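Long-range contacts in putative transcription protein (Pseudomonas aeruginosa PAO1, PDB 4GCV), which probably acts as a DNA-binding transcriptional regulator of the HxlR family, putatively one that senses oxidative stress: residues G64-Q69 against Y80-G86; L27-D31 against F42-L46. The protein carries 2 engineered substitutions. One frame throughout, in Å; residues are numbered along the deposited sequence.

Contact 1: residues G64-Q69 against Y80-G86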
ATOM      1  N   GLY B  64      13.418  -2.684  -4.639  1.00 39.26           N
ATOM      2  CA  GLY B  64      13.325  -2.849  -6.102  1.00 39.73           C
ATOM      3  C   GLY B  64      12.449  -1.792  -6.751  1.00 38.16           C
ATOM      4  O   GLY B  64      12.056  -1.941  -7.907  1.00 38.93           O
ATOM      5  N   LEU B  65      12.167  -0.714  -6.019  1.00 35.39           N
ATOM      6  CA  LEU B  65      11.300   0.323  -6.515  1.00 33.94           C
ATOM      7  C   LEU B  65      12.029   1.458  -7.234  1.00 34.27           C
ATOM      8  O   LEU B  65      11.448   2.149  -8.089  1.00 34.84           O
ATOM      9  CB  LEU B  65      10.536   0.885  -5.336  1.00 32.62           C
ATOM     10  CG  LEU B  65       9.123   0.414  -5.044  1.00 34.50           C
ATOM     11  CD1 LEU B  65       8.624  -0.842  -5.748  1.00 32.86           C
ATOM     12  CD2 LEU B  65       8.967   0.282  -3.554  1.00 36.24           C
ATOM     13  N   LEU B  66      13.264   1.717  -6.833  1.00 33.89           N
ATOM     14  CA  LEU B  66      14.093   2.694  -7.538  1.00 34.79           C
ATOM     15  C   LEU B  66      15.371   1.991  -7.890  1.00 36.48           C
ATOM     16  O   LEU B  66      15.718   1.012  -7.256  1.00 36.31           O
ATOM     17  CB  LEU B  66      14.424   3.913  -6.637  1.00 34.28           C
ATOM     18  CG  LEU B  66      13.318   4.888  -6.256  1.00 31.05           C
ATOM     19  CD1 LEU B  66      13.870   5.694  -5.163  1.00 35.36           C
ATOM     20  CD2 LEU B  66      12.906   5.801  -7.420  1.00 30.01           C
ATOM     21  N   GLU B  67      16.066   2.477  -8.902  1.00 38.50           N
ATOM     22  CA  GLU B  67      17.396   1.966  -9.189  1.00 42.81           C
ATOM     23  C   GLU B  67      18.355   3.147  -9.236  1.00 43.50           C
ATOM     24  O   GLU B  67      17.980   4.243  -9.625  1.00 43.79           O
ATOM     25  CB  GLU B  67      17.425   1.129 -10.487  1.00 44.69           C
ATOM     26  CG  GLU B  67      17.112   1.942 -11.721  1.00 49.96           C
ATOM     27  CD  GLU B  67      17.333   1.201 -13.028  1.00 59.78           C
ATOM     28  OE1 GLU B  67      17.711   1.883 -14.028  1.00 64.14           O
ATOM     29  OE2 GLU B  67      17.140  -0.044 -13.055  1.00 61.04           O
ATOM     30  N   ARG B  68      19.564   2.933  -8.763  1.00 45.17           N
ATOM     31  CA  ARG B  68      20.584   3.957  -8.714  1.00 47.17           C
ATOM     32  C   ARG B  68      21.321   3.880 -10.027  1.00 50.68           C
ATOM     33  O   ARG B  68      21.562   2.780 -10.555  1.00 51.68           O
ATOM     34  CB  ARG B  68      21.555   3.603  -7.609  1.00 47.76           C
ATOM     35  CG  ARG B  68      21.872   4.703  -6.645  1.00 49.24           C
ATOM     36  CD  ARG B  68      22.379   4.186  -5.291  1.00 47.62           C
ATOM     37  NE  ARG B  68      23.509   3.297  -5.422  1.00 47.32           N
ATOM     38  CZ  ARG B  68      24.551   3.279  -4.594  1.00 53.20           C
ATOM     39  NH1 ARG B  68      24.602   4.128  -3.573  1.00 52.96           N
ATOM     40  NH2 ARG B  68      25.563   2.422  -4.782  1.00 49.70           N
ATOM     41  N   GLN B  69      21.687   5.025 -10.576  1.00 52.71           N
ATOM     42  CA  GLN B  69      22.454   5.026 -11.794  1.00 56.86           C
ATOM     43  C   GLN B  69      23.443   6.168 -11.769  1.00 59.40           C
ATOM     44  O   GLN B  69      23.095   7.246 -11.298  1.00 58.71           O
ATOM     45  CB  GLN B  69      21.562   4.996 -13.036  1.00 56.48           C
ATOM     46  CG  GLN B  69      20.776   6.240 -13.342  1.00 59.94           C
ATOM     47  CD  GLN B  69      19.872   6.100 -14.585  1.00 64.48           C
ATOM     48  OE1 GLN B  69      19.865   6.983 -15.454  1.00 69.75           O
ATOM     49  NE2 GLN B  69      19.096   5.007 -14.659  1.00 63.18           N
ATOM     50  N   TYR B  80      18.469   8.656  -8.988  1.00 41.28           N
ATOM     51  CA  TYR B  80      17.556   7.595  -8.575  1.00 38.99           C
ATOM     52  C   TYR B  80      16.360   7.627  -9.476  1.00 38.95           C
ATOM     53  O   TYR B  80      15.615   8.604  -9.505  1.00 39.73           O
ATOM     54  CB  TYR B  80      17.101   7.811  -7.108  1.00 36.68           C
ATOM     55  CG  TYR B  80      18.253   7.826  -6.167  1.00 35.59           C
ATOM     56  CD1 TYR B  80      19.059   8.944  -6.052  1.00 39.91           C
ATOM     57  CD2 TYR B  80      18.589   6.712  -5.446  1.00 35.13           C
ATOM     58  CE1 TYR B  80      20.175   8.943  -5.213  1.00 41.25           C
ATOM     59  CE2 TYR B  80      19.682   6.704  -4.585  1.00 37.92           C
ATOM     60  CZ  TYR B  80      20.459   7.818  -4.475  1.00 40.89           C
ATOM     61  OH  TYR B  80      21.556   7.815  -3.665  1.00 43.98           O
ATOM     62  N   VAL B  81      16.138   6.562 -10.204  1.00 39.54           N
ATOM     63  CA  VAL B  81      15.123   6.610 -11.210  1.00 39.73           C
ATOM     64  C   VAL B  81      14.168   5.465 -10.954  1.00 39.13           C
ATOM     65  O   VAL B  81      14.611   4.386 -10.562  1.00 41.33           O
ATOM     66  CB  VAL B  81      15.752   6.539 -12.650  1.00 41.77           C
ATOM     67  CG1 VAL B  81      17.141   7.074 -12.645  1.00 42.31           C
ATOM     68  CG2 VAL B  81      15.761   5.173 -13.154  1.00 42.75           C
ATOM     69  N   PRO B  82      12.864   5.681 -11.177  1.00 37.43           N
ATOM     70  CA  PRO B  82      11.960   4.594 -10.917  1.00 37.14           C
ATOM     71  C   PRO B  82      12.120   3.439 -11.885  1.00 38.13           C
ATOM     72  O   PRO B  82      12.536   3.562 -12.994  1.00 40.10           O
ATOM     73  CB  PRO B  82      10.561   5.233 -11.075  1.00 36.60           C
ATOM     74  CG  PRO B  82      10.843   6.762 -11.161  1.00 36.92           C
ATOM     75  CD  PRO B  82      12.168   6.800 -11.818  1.00 37.36           C
ATOM     76  N   THR B  83      11.692   2.319 -11.399  1.00 38.58           N
ATOM     77  CA  THR B  83      11.902   1.022 -11.930  1.00 38.85           C
ATOM     78  C   THR B  83      10.495   0.705 -12.439  1.00 38.24           C
ATOM     79  O   THR B  83       9.503   1.441 -12.122  1.00 36.70           O
ATOM     80  CB  THR B  83      12.262   0.260 -10.657  1.00 38.99           C
ATOM     81  OG1 THR B  83      13.547  -0.364 -10.761  1.00 43.00           O
ATOM     82  CG2 THR B  83      11.185  -0.587 -10.136  1.00 34.76           C
ATOM     83  N   ALA B  84      10.354  -0.382 -13.168  1.00 37.94           N
ATOM     84  CA  ALA B  84       9.034  -0.749 -13.645  1.00 38.39           C
ATOM     85  C   ALA B  84       8.086  -1.046 -12.465  1.00 36.91           C
ATOM     86  O   ALA B  84       6.965  -0.530 -12.393  1.00 35.92           O
ATOM     87  CB  ALA B  84       9.127  -1.925 -14.701  1.00 39.13           C
ATOM     88  N   LYS B  85       8.559  -1.827 -11.502  1.00 38.02           N
ATOM     89  CA  LYS B  85       7.830  -1.997 -10.224  1.00 38.84           C
ATOM     90  C   LYS B  85       7.404  -0.695  -9.539  1.00 37.31           C
ATOM     91  O   LYS B  85       6.296  -0.575  -9.038  1.00 36.17           O
ATOM     92  CB  LYS B  85       8.667  -2.790  -9.230  1.00 39.36           C
ATOM     93  CG  LYS B  85       8.519  -4.302  -9.381  1.00 43.13           C
ATOM     94  CD  LYS B  85       9.333  -4.985  -8.282  1.00 46.16           C
ATOM     95  CE  LYS B  85       8.998  -6.454  -8.145  1.00 48.75           C
ATOM     96  NZ  LYS B  85       8.817  -7.058  -9.487  1.00 48.68           N
ATOM     97  N   GLY B  86       8.309   0.258  -9.498  1.00 37.63           N
ATOM     98  CA  GLY B  86       8.064   1.533  -8.822  1.00 37.41           C
ATOM     99  C   GLY B  86       7.034   2.331  -9.568  1.00 37.24           C
ATOM    100  O   GLY B  86       6.135   2.881  -8.968  1.00 36.77           O
TER

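Contact 2: residues L27-D31 against F42-L46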
ATOM      1  N   LEU B  27       6.320  10.259  -0.391  1.00 31.59           N
ATOM      2  CA  LEU B  27       6.719  11.567  -0.857  1.00 30.30           C
ATOM      3  C   LEU B  27       7.859  11.415  -1.836  1.00 29.78           C
ATOM      4  O   LEU B  27       7.852  12.014  -2.897  1.00 28.74           O
ATOM      5  CB  LEU B  27       7.084  12.465   0.342  1.00 30.99           C
ATOM      6  CG  LEU B  27       5.928  12.998   1.194  1.00 32.51           C
ATOM      7  CD1 LEU B  27       6.503  13.970   2.229  1.00 30.08           C
ATOM      8  CD2 LEU B  27       4.867  13.749   0.340  1.00 30.83           C
ATOM      9  N   ILE B  28       8.839  10.583  -1.498  1.00 30.03           N
ATOM     10  CA  ILE B  28       9.967  10.359  -2.393  1.00 30.07           C
ATOM     11  C   ILE B  28       9.556   9.656  -3.692  1.00 30.21           C
ATOM     12  O   ILE B  28       9.896  10.117  -4.800  1.00 30.76           O
ATOM     13  CB  ILE B  28      11.093   9.570  -1.670  1.00 31.60           C
ATOM     14  CG1 ILE B  28      11.601  10.348  -0.455  1.00 31.14           C
ATOM     15  CG2 ILE B  28      12.242   9.264  -2.604  1.00 29.96           C
ATOM     16  CD1 ILE B  28      12.316   9.439   0.571  1.00 33.21           C
HETATM   17  N   MSE B  29       8.786   8.578  -3.591  1.00 29.87           N
HETATM   18  CA  MSE B  29       8.322   7.917  -4.815  1.00 30.73           C
HETATM   19  C   MSE B  29       7.565   8.880  -5.724  1.00 32.11           C
HETATM   20  O   MSE B  29       7.830   8.952  -6.947  1.00 34.98           O
HETATM   21  CB  MSE B  29       7.498   6.680  -4.491  1.00 30.25           C
HETATM   22  CG  MSE B  29       8.306   5.557  -3.905  1.00 32.16           C
HETATM   23 SE   MSE B  29       9.786   5.070  -5.201  1.00 47.25          SE
HETATM   24  CE  MSE B  29       8.612   4.044  -6.371  1.00 41.69           C
ATOM     25  N   ARG B  30       6.651   9.660  -5.145  1.00 31.13           N
ATOM     26  CA  ARG B  30       5.948  10.672  -5.905  1.00 31.38           C
ATOM     27  C   ARG B  30       6.884  11.608  -6.674  1.00 31.80           C
ATOM     28  O   ARG B  30       6.708  11.831  -7.877  1.00 32.67           O
ATOM     29  CB  ARG B  30       5.061  11.491  -4.964  1.00 31.43           C
ATOM     30  CG  ARG B  30       4.148  12.414  -5.660  1.00 33.25           C
ATOM     31  CD  ARG B  30       3.330  13.275  -4.656  1.00 36.57           C
ATOM     32  NE  ARG B  30       2.646  14.325  -5.397  1.00 37.36           N
ATOM     33  CZ  ARG B  30       3.230  15.452  -5.790  1.00 40.01           C
ATOM     34  NH1 ARG B  30       4.509  15.675  -5.483  1.00 38.59           N
ATOM     35  NH2 ARG B  30       2.548  16.359  -6.497  1.00 38.82           N
ATOM     36  N   ASP B  31       7.875  12.157  -5.985  1.00 30.23           N
ATOM     37  CA  ASP B  31       8.823  13.059  -6.643  1.00 31.14           C
ATOM     38  C   ASP B  31       9.659  12.334  -7.679  1.00 31.32           C
ATOM     39  O   ASP B  31       9.991  12.925  -8.707  1.00 34.24           O
ATOM     40  CB  ASP B  31       9.802  13.652  -5.618  1.00 31.17           C
ATOM     41  CG  ASP B  31       9.231  14.792  -4.822  1.00 36.06           C
ATOM     42  OD1 ASP B  31       8.319  15.496  -5.326  1.00 34.02           O
ATOM     43  OD2 ASP B  31       9.729  15.005  -3.674  1.00 41.42           O
ATOM     44  N   PHE B  42      15.904  15.878  -4.179  1.00 39.18           N
ATOM     45  CA  PHE B  42      15.032  15.338  -3.151  1.00 37.69           C
ATOM     46  C   PHE B  42      15.140  16.122  -1.832  1.00 38.32           C
ATOM     47  O   PHE B  42      14.145  16.385  -1.188  1.00 36.63           O
ATOM     48  CB  PHE B  42      15.275  13.855  -2.926  1.00 36.32           C
ATOM     49  CG  PHE B  42      14.885  12.985  -4.091  1.00 35.84           C
ATOM     50  CD1 PHE B  42      13.549  12.657  -4.317  1.00 34.37           C
ATOM     51  CD2 PHE B  42      15.857  12.430  -4.933  1.00 36.22           C
ATOM     52  CE1 PHE B  42      13.197  11.812  -5.405  1.00 37.29           C
ATOM     53  CE2 PHE B  42      15.501  11.580  -6.002  1.00 34.09           C
ATOM     54  CZ  PHE B  42      14.186  11.285  -6.245  1.00 32.78           C
ATOM     55  N   SER B  43      16.350  16.511  -1.457  1.00 39.75           N
ATOM     56  CA  SER B  43      16.561  17.088  -0.157  1.00 41.61           C
ATOM     57  C   SER B  43      15.839  18.400  -0.069  1.00 42.07           C
ATOM     58  O   SER B  43      15.146  18.613   0.898  1.00 40.98           O
ATOM     59  CB  SER B  43      18.059  17.272   0.170  1.00 43.48           C
ATOM     60  OG  SER B  43      18.257  17.350   1.595  1.00 47.18           O
ATOM     61  N   ARG B  44      15.997  19.256  -1.088  1.00 43.90           N
ATOM     62  CA  ARG B  44      15.491  20.610  -1.061  1.00 46.24           C
ATOM     63  C   ARG B  44      13.980  20.567  -1.176  1.00 45.00           C
ATOM     64  O   ARG B  44      13.264  21.267  -0.459  1.00 46.11           O
ATOM     65  CB  ARG B  44      16.030  21.480  -2.210  1.00 48.18           C
ATOM     66  CG  ARG B  44      17.504  21.434  -2.504  1.00 52.89           C
ATOM     67  CD  ARG B  44      18.286  22.377  -1.673  1.00 60.13           C
ATOM     68  NE  ARG B  44      19.638  22.621  -2.191  1.00 67.16           N
ATOM     69  CZ  ARG B  44      20.749  22.036  -1.742  1.00 70.74           C
ATOM     70  NH1 ARG B  44      20.684  21.123  -0.766  1.00 70.58           N
ATOM     71  NH2 ARG B  44      21.931  22.357  -2.275  1.00 72.05           N
ATOM     72  N   SER B  45      13.494  19.750  -2.083  1.00 43.65           N
ATOM     73  CA  SER B  45      12.071  19.720  -2.349  1.00 43.27           C
ATOM     74  C   SER B  45      11.263  19.156  -1.183  1.00 41.63           C
ATOM     75  O   SER B  45      10.231  19.725  -0.802  1.00 41.72           O
ATOM     76  CB  SER B  45      11.783  18.971  -3.642  1.00 41.77           C
ATOM     77  OG  SER B  45      10.558  18.287  -3.458  1.00 46.18           O
ATOM     78  N   LEU B  46      11.755  18.079  -0.582  1.00 40.90           N
ATOM     79  CA  LEU B  46      11.068  17.429   0.543  1.00 40.18           C
ATOM     80  C   LEU B  46      11.417  17.973   1.948  1.00 41.26           C
ATOM     81  O   LEU B  46      10.846  17.581   2.982  1.00 41.61           O
ATOM     82  CB  LEU B  46      11.337  15.933   0.452  1.00 39.11           C
ATOM     83  CG  LEU B  46      10.310  14.994  -0.226  1.00 39.27           C
ATOM     84  CD1 LEU B  46       9.238  15.653  -1.178  1.00 41.59           C
ATOM     85  CD2 LEU B  46      11.000  13.862  -0.847  1.00 35.24           C
TER

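Contact 1: residues G64-Q69 against Y80-G86
Q69 starts with CG wedged between its own backbone N and carbonyl carbon (chi1 70°) and then runs straight out, which carries its amide across V81 at about a right angle; NE2 ends 3.5 Å from V81 CG1. On the opposite strand, CG of Y80 lies beside its backbone N (chi1 -59°), and the ring comes alongside R68, the two side chains pointing the same way. The touching part of R68 is its alkyl stem, with CG 3.6 Å from Y80 CE2, while the guanidinium plane is steeply inclined to the ring. The backbones form an antiparallel pair. E67 and V81 are its hydrogen-bonded pair: E67 N donates to V81 O at 2.9 Å and V81 N returns a bond to E67 O at 3.0 Å. E67 and V81 share one face of the hairpin, R68 and Y80 the other. Beyond the L66–P82 pair the bonding fades, T83 N reaching L65 O only weakly at 3.3 Å, where strand 76-82 gives way to helix 84-101. L65 O also receives a CA-H...O contact from G86, at 3.5 Å from its CA. G64 ends the preceding helix in a Schellman motif. The hairpin is the wing of a winged helix-turn-helix fold. Its base is thus held by backbone bonds and apolar contacts, while R68 makes a cation-pi contact with Y78 and, through NE, a long, weak ion pair with a phosphate probably from the crystallisation liquor, at most suggestive of how such a wing might meet a DNA backbone.

Contact 2: residues L27-D31 against F42-L46
L46 pushes its forked end against helix 23-33, where CD2 lies 3.6 Å from I28 CG1 and CD1 comes roughly against L27 CB. One helical turn earlier, F42 enters beside it: its CE1 approaches I28 CG2 at 3.9 Å, the two side chains crossing at about a right angle, and the same ring atom lies 3.9 Å from D31 CB. I28 therefore serves both partners, giving CG1 to L46 and CG2, anti to its backbone N, to F42. A polar touch borders this apolar cluster, a weak hydrogen bond from S45 OG to D31 OD2 at 3.4 Å, doubtful because D31 OD2 and L46 CD1 are modelled too close together, which leaves both positions uncertain. In the next shell, R30 NH1 forms a long salt bridge with D31 OD1, and R30 NE donates to V142 O of the second subunit. L36 from the connecting loop packs on D31, F42 and S45. The short segment axes lie 11.0 Å apart at 113°, so side chains bridge two steeply crossed helices. Helix 39-46 is, as in other winged helix-turn-helix proteins, probably the first helix of the DNA-binding motif; helix 50-62 closes the cluster through R56, L57 and L60 against I28 and L53 against F42.

Followed from the N terminus, the chain lays down helix 23-33, turns through the loop that contains L36, and closes contact 2 when helix 39-46 folds back on it. Helix 50-62 comes next, and contact 1 then closes the hairpin of strands 66-73 and 76-82. The two contacts run in series, neither nested nor crossing, each bridging ten residues. They nevertheless meet in space: selenomethionine M29, on the side of helix 23-33 turned away from 42-46, places SE 3.7 Å from L66 CG, and F42 CE2 lies 4.2 Å from Y80 CB. M29 of helix 23-33 and F42 of helix 39-46 thus both tie the helical part to the base of the hairpin, and both contacts also touch the second subunit.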